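Local structure of glycerol trinitrate reductase (Agrobacterium tumefaciens, 5EPD) at residues L202-K208 with R225-M229; W122-R126 with A138-P142. The protein is a bacterial Old Yellow Enzyme that probably uses FMN to reduce glycerol trinitrate at the expense of NADH or NADPH, seen here without its flavin. One frame throughout, in Å; residues are numbered along the deposited sequence.

Contact 1. Residues L202-K208 with R225-M229; sequences LLEQFAK and RARLM
Leu-228 lays its CD2 methyl over one face of the Phe-206 ring, 3.7 Å from the ring centroid and 21° off the normal, a CH-pi contact displaced toward the rim. Chi1 of -172° puts CG of Leu-228 anti to the backbone N, and CD2 then lands on the ring. The same methyl lies 3.8 Å from CD2 of Leu-203, whose side chain crosses that of Leu-228 at about a right angle; leucine suits the place as a compact apolar side chain that fills in between ring and neighbour. Beside it Met-229 bends at its last torsion, which brings its CE within 4.0 Å of the Ala-207 CB. Small Ala-207 suits a place where its CA comes to 4.5 Å from the CA of Arg-225. Arg-225 runs its aliphatic chain past the carbonyls of Phe-206 and Ala-207; NE makes its stronger hydrogen bond to OE1 of Gln-266 and a weak one to Ala-207 O (3.3 Å, 130°) at the guanidinium edge. Water 1 donates to Leu-203 O (3.0 Å) and weakly accepts from Met-229 N. In this TIM barrel, apolar side chains thus hold helix 202-207 against helix 227-240, while main-chain polar atoms between them find a water and the arginine.

Contact 2. Residues W122-R126 with A138-P142; sequences WHVGR and APVAP
Val-140 sets its CG2 methyl obliquely against the His-123 imidazole, 3.7 Å from CE1, the two side chains crossing at about a right angle. His-123 has CG anti to its own backbone N (chi1 -160°), which places the ring beside the valine. With a weak hydrogen bond from Gly-125 N at ND1 (3.3 Å, 161°) and another between NE2 and OE1 of Gln-84, the ring's rotation is probably fixed; histidine suits a site that needs two polar ends and an apolar contact between them. Segment 122-126 runs from the end of TIM-barrel strand 117-122 into the following loop, and it packs on the short strand 140-141, which pairs in parallel with 164-165 in a small sheet apart from the barrel. Gly-125 turns the loop with positive phi (56°), a conformation that favours glycine. Its carbonyl O receives a hydrogen bond from water 2 (2.6 Å), which in turn accepts from Val-140 N (2.8 Å), so the water joins the two backbones. Pro-139 brings its CB to 3.6 Å from Gly-125 O. Further on, Arg-126 CB meets Ala-141 CB at 3.8 Å, where a compact alanine suits the close approach, and the arginine chain then leads away to bond Ile-145 O through NH1.

Both contacts are buried, lie on the same side of the chain's centre and have centres about 11 Å apart. Helix 202-207 is common ground: it forms one half of contact 1 and also touches both segments of contact 2. Leu-202 N probably bonds His-123 O (2.9 Å), and Gln-205 NE2 probably bonds Val-124 O, while the Phe-206 ring also packs on Pro-142. Their chemistry differs with place. Contact 1, between two helices, is the larger, burying 450 Å² against 224 Å² and built on leucine, methionine and phenylalanine. Contact 2, between a loop and a short strand, relies more on main-chain groups, with glycine, alanine and one proline, beside the valine-histidine pair.

Contact 1. Residues L202-K208 with R225-M229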
loop_
_atom_site.group_PDB
_atom_site.type_symbol
_atom_site.label_atom_id
_atom_site.label_comp_id
_atom_site.label_asym_id
_atom_site.label_seq_id
_atom_site.Cartn_x
_atom_site.Cartn_y
_atom_site.Cartn_z
ATOM N N LEU A 202 1.615 1.223 11.263
ATOM C CA LEU A 202 2.634 1.715 12.206
ATOM C C LEU A 202 2.952 3.192 12.020
ATOM O O LEU A 202 2.930 3.996 12.990
ATOM C CB LEU A 202 3.939 0.916 12.098
ATOM C CG LEU A 202 5.038 1.290 13.107
ATOM C CD1 LEU A 202 4.598 1.073 14.552
ATOM C CD2 LEU A 202 6.314 0.507 12.857
ATOM N N LEU A 203 3.247 3.553 10.784
ATOM C CA LEU A 203 3.815 4.868 10.549
ATOM C C LEU A 203 2.763 5.954 10.769
ATOM O O LEU A 203 3.117 7.054 11.192
ATOM C CB LEU A 203 4.445 4.961 9.150
ATOM C CG LEU A 203 5.428 3.841 8.764
ATOM C CD1 LEU A 203 5.995 4.018 7.351
ATOM C CD2 LEU A 203 6.540 3.734 9.807
ATOM N N GLU A 204 1.489 5.650 10.470
ATOM C CA GLU A 204 0.385 6.581 10.707
ATOM C C GLU A 204 0.057 6.632 12.213
ATOM O O GLU A 204 -0.371 7.686 12.744
ATOM C CB GLU A 204 -0.880 6.212 9.904
ATOM C CG GLU A 204 -2.028 7.221 10.114
ATOM C CD GLU A 204 -3.342 6.880 9.403
ATOM O OE1 GLU A 204 -4.072 5.961 9.854
ATOM O OE2 GLU A 204 -3.674 7.577 8.421
ATOM N N GLN A 205 0.258 5.515 12.912
ATOM C CA GLN A 205 0.023 5.496 14.347
ATOM C C GLN A 205 0.915 6.550 14.992
ATOM O O GLN A 205 0.512 7.194 15.940
ATOM C CB GLN A 205 0.334 4.131 14.953
ATOM C CG GLN A 205 -0.747 3.091 14.767
ATOM C CD GLN A 205 -0.172 1.690 14.749
ATOM O OE1 GLN A 205 0.660 1.327 15.599
ATOM N NE2 GLN A 205 -0.605 0.890 13.783
ATOM N N PHE A 206 2.134 6.686 14.465
ATOM C CA PHE A 206 3.094 7.678 14.943
ATOM C C PHE A 206 2.688 9.088 14.523
ATOM O O PHE A 206 2.795 10.014 15.323
ATOM C CB PHE A 206 4.519 7.373 14.413
ATOM C CG PHE A 206 5.338 6.474 15.311
ATOM C CD1 PHE A 206 5.219 5.093 15.237
ATOM C CD2 PHE A 206 6.238 7.016 16.235
ATOM C CE1 PHE A 206 5.979 4.265 16.051
ATOM C CE2 PHE A 206 6.994 6.187 17.059
ATOM C CZ PHE A 206 6.875 4.808 16.961
ATOM N N ALA A 207 2.263 9.230 13.267
ATOM C CA ALA A 207 1.873 10.499 12.697
ATOM C C ALA A 207 0.645 11.179 13.349
ATOM O O ALA A 207 0.598 12.410 13.477
ATOM C CB ALA A 207 1.629 10.322 11.202
ATOM N N LYS A 208 -0.350 10.377 13.738
ATOM C CA LYS A 208 -1.611 10.895 14.299
ATOM C C LYS A 208 -1.677 10.841 15.843
ATOM O O LYS A 208 -1.416 9.811 16.458
ATOM C CB LYS A 208 -2.802 10.156 13.647
ATOM C CG LYS A 208 -2.941 10.508 12.171
ATOM C CD LYS A 208 -4.115 9.822 11.485
ATOM C CE LYS A 208 -4.272 10.345 10.062
ATOM N NZ LYS A 208 -5.301 9.603 9.278
ATOM N N ARG A 225 5.930 13.597 15.707
ATOM C CA ARG A 225 4.983 12.562 15.240
ATOM C C ARG A 225 5.316 12.093 13.812
ATOM O O ARG A 225 5.171 10.912 13.460
ATOM C CB ARG A 225 3.533 13.082 15.312
ATOM C CG ARG A 225 2.914 12.969 16.701
ATOM C CD ARG A 225 1.395 13.113 16.657
ATOM N NE ARG A 225 1.072 14.378 16.022
ATOM C CZ ARG A 225 1.064 15.556 16.644
ATOM N NH1 ARG A 225 1.319 15.648 17.951
ATOM N NH2 ARG A 225 0.787 16.660 15.956
ATOM N N ALA A 226 5.791 13.042 13.014
ATOM C CA ALA A 226 6.133 12.809 11.625
ATOM C C ALA A 226 7.504 12.158 11.423
ATOM O O ALA A 226 7.829 11.778 10.297
ATOM C CB ALA A 226 6.077 14.131 10.868
ATOM N N ARG A 227 8.290 12.002 12.493
ATOM C CA ARG A 227 9.712 11.611 12.363
ATOM C C ARG A 227 9.938 10.201 11.871
ATOM O O ARG A 227 10.835 9.974 11.077
ATOM C CB ARG A 227 10.479 11.782 13.684
ATOM C CG ARG A 227 11.999 11.579 13.553
ATOM C CD ARG A 227 12.730 11.848 14.862
ATOM N NE ARG A 227 12.155 12.982 15.617
ATOM C CZ ARG A 227 12.335 14.289 15.337
ATOM N NH1 ARG A 227 13.063 14.679 14.292
ATOM N NH2 ARG A 227 11.776 15.237 16.101
ATOM N N LEU A 228 9.175 9.240 12.355
ATOM C CA LEU A 228 9.422 7.869 11.902
ATOM C C LEU A 228 9.092 7.746 10.419
ATOM O O LEU A 228 9.915 7.240 9.651
ATOM C CB LEU A 228 8.644 6.849 12.719
ATOM C CG LEU A 228 8.966 5.380 12.454
ATOM C CD1 LEU A 228 10.419 5.074 12.794
ATOM C CD2 LEU A 228 8.017 4.494 13.232
ATOM N N MET A 229 7.927 8.248 10.001
ATOM C CA MET A 229 7.509 8.144 8.587
ATOM C C MET A 229 8.582 8.705 7.655
ATOM O O MET A 229 8.945 8.074 6.659
ATOM C CB MET A 229 6.160 8.870 8.337
ATOM C CG MET A 229 5.584 8.698 6.916
ATOM S SD MET A 229 4.005 9.552 6.669
ATOM C CE MET A 229 2.926 8.630 7.778
HETATM O O HOH W 1 5.163 9.140 11.758
#

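Contact 2. Residues W122-R126 with A138-P142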
loop_
_atom_site.group_PDB
_atom_site.type_symbol
_atom_site.label_atom_id
_atom_site.label_comp_id
_atom_site.label_asym_id
_atom_site.label_seq_id
_atom_site.Cartn_x
_atom_site.Cartn_y
_atom_site.Cartn_z
ATOM N N TRP A 122 5.150 -2.869 4.285
ATOM C CA TRP A 122 4.213 -2.850 5.382
ATOM C C TRP A 122 4.842 -3.084 6.757
ATOM O O TRP A 122 5.704 -3.956 6.925
ATOM C CB TRP A 122 3.241 -3.990 5.129
ATOM C CG TRP A 122 1.852 -3.805 5.580
ATOM C CD1 TRP A 122 1.253 -2.659 6.081
ATOM C CD2 TRP A 122 0.832 -4.800 5.514
ATOM N NE1 TRP A 122 -0.088 -2.903 6.324
ATOM C CE2 TRP A 122 -0.369 -4.205 5.973
ATOM C CE3 TRP A 122 0.807 -6.121 5.063
ATOM C CZ2 TRP A 122 -1.574 -4.907 6.019
ATOM C CZ3 TRP A 122 -0.380 -6.817 5.109
ATOM C CH2 TRP A 122 -1.559 -6.214 5.581
ATOM N N HIS A 123 4.378 -2.316 7.739
ATOM C CA HIS A 123 4.462 -2.680 9.160
ATOM C C HIS A 123 3.127 -2.273 9.788
ATOM O O HIS A 123 2.832 -1.067 9.942
ATOM C CB HIS A 123 5.624 -1.960 9.868
ATOM C CG HIS A 123 6.058 -2.609 11.144
ATOM N ND1 HIS A 123 5.170 -3.071 12.093
ATOM C CD2 HIS A 123 7.294 -2.862 11.639
ATOM C CE1 HIS A 123 5.833 -3.589 13.111
ATOM N NE2 HIS A 123 7.126 -3.464 12.866
ATOM N N VAL A 124 2.335 -3.267 10.178
ATOM C CA VAL A 124 0.999 -2.999 10.745
ATOM C C VAL A 124 0.931 -2.321 12.119
ATOM O O VAL A 124 -0.130 -1.837 12.541
ATOM C CB VAL A 124 0.144 -4.285 10.824
ATOM C CG1 VAL A 124 -0.009 -4.882 9.422
ATOM C CG2 VAL A 124 0.704 -5.276 11.847
ATOM N N GLY A 125 2.040 -2.306 12.838
ATOM C CA GLY A 125 2.036 -1.776 14.198
ATOM C C GLY A 125 0.993 -2.493 15.045
ATOM O O GLY A 125 0.959 -3.732 15.083
ATOM N N ARG A 126 0.136 -1.725 15.715
ATOM C CA ARG A 126 -0.814 -2.316 16.679
ATOM C C ARG A 126 -1.978 -3.097 16.057
ATOM O O ARG A 126 -2.735 -3.777 16.795
ATOM C CB ARG A 126 -1.385 -1.239 17.591
ATOM C CG ARG A 126 -2.344 -0.296 16.897
ATOM C CD ARG A 126 -2.589 0.936 17.732
ATOM N NE ARG A 126 -3.552 1.799 17.066
ATOM C CZ ARG A 126 -4.315 2.716 17.663
ATOM N NH1 ARG A 126 -4.264 2.944 18.978
ATOM N NH2 ARG A 126 -5.131 3.435 16.913
ATOM N N ALA A 138 3.385 -9.315 22.102
ATOM C CA ALA A 138 2.417 -8.268 21.851
ATOM C C ALA A 138 2.796 -7.431 20.599
ATOM O O ALA A 138 3.964 -7.111 20.395
ATOM C CB ALA A 138 2.275 -7.387 23.072
ATOM N N PRO A 139 1.802 -7.061 19.768
ATOM C CA PRO A 139 2.136 -6.186 18.645
ATOM C C PRO A 139 2.805 -4.907 19.138
ATOM O O PRO A 139 2.706 -4.563 20.338
ATOM C CB PRO A 139 0.770 -5.840 18.034
ATOM C CG PRO A 139 -0.231 -6.747 18.659
ATOM C CD PRO A 139 0.346 -7.171 19.970
ATOM N N VAL A 140 3.470 -4.197 18.240
ATOM C CA VAL A 140 4.187 -2.985 18.648
ATOM C C VAL A 140 3.541 -1.715 18.089
ATOM O O VAL A 140 2.838 -1.750 17.077
ATOM C CB VAL A 140 5.686 -3.046 18.295
ATOM C CG1 VAL A 140 6.329 -4.223 19.019
ATOM C CG2 VAL A 140 5.890 -3.116 16.780
ATOM N N ALA A 141 3.771 -0.601 18.777
ATOM C CA ALA A 141 3.053 0.636 18.517
ATOM C C ALA A 141 3.812 1.785 19.190
ATOM O O ALA A 141 4.644 1.539 20.076
ATOM C CB ALA A 141 1.654 0.521 19.093
ATOM N N PRO A 142 3.522 3.042 18.797
ATOM C CA PRO A 142 4.169 4.177 19.481
ATOM C C PRO A 142 3.761 4.303 20.974
ATOM O O PRO A 142 4.598 4.619 21.813
ATOM C CB PRO A 142 3.678 5.397 18.673
ATOM C CG PRO A 142 2.379 4.964 18.063
ATOM C CD PRO A 142 2.564 3.489 17.768
HETATM O O HOH W 2 3.095 -5.106 15.568
#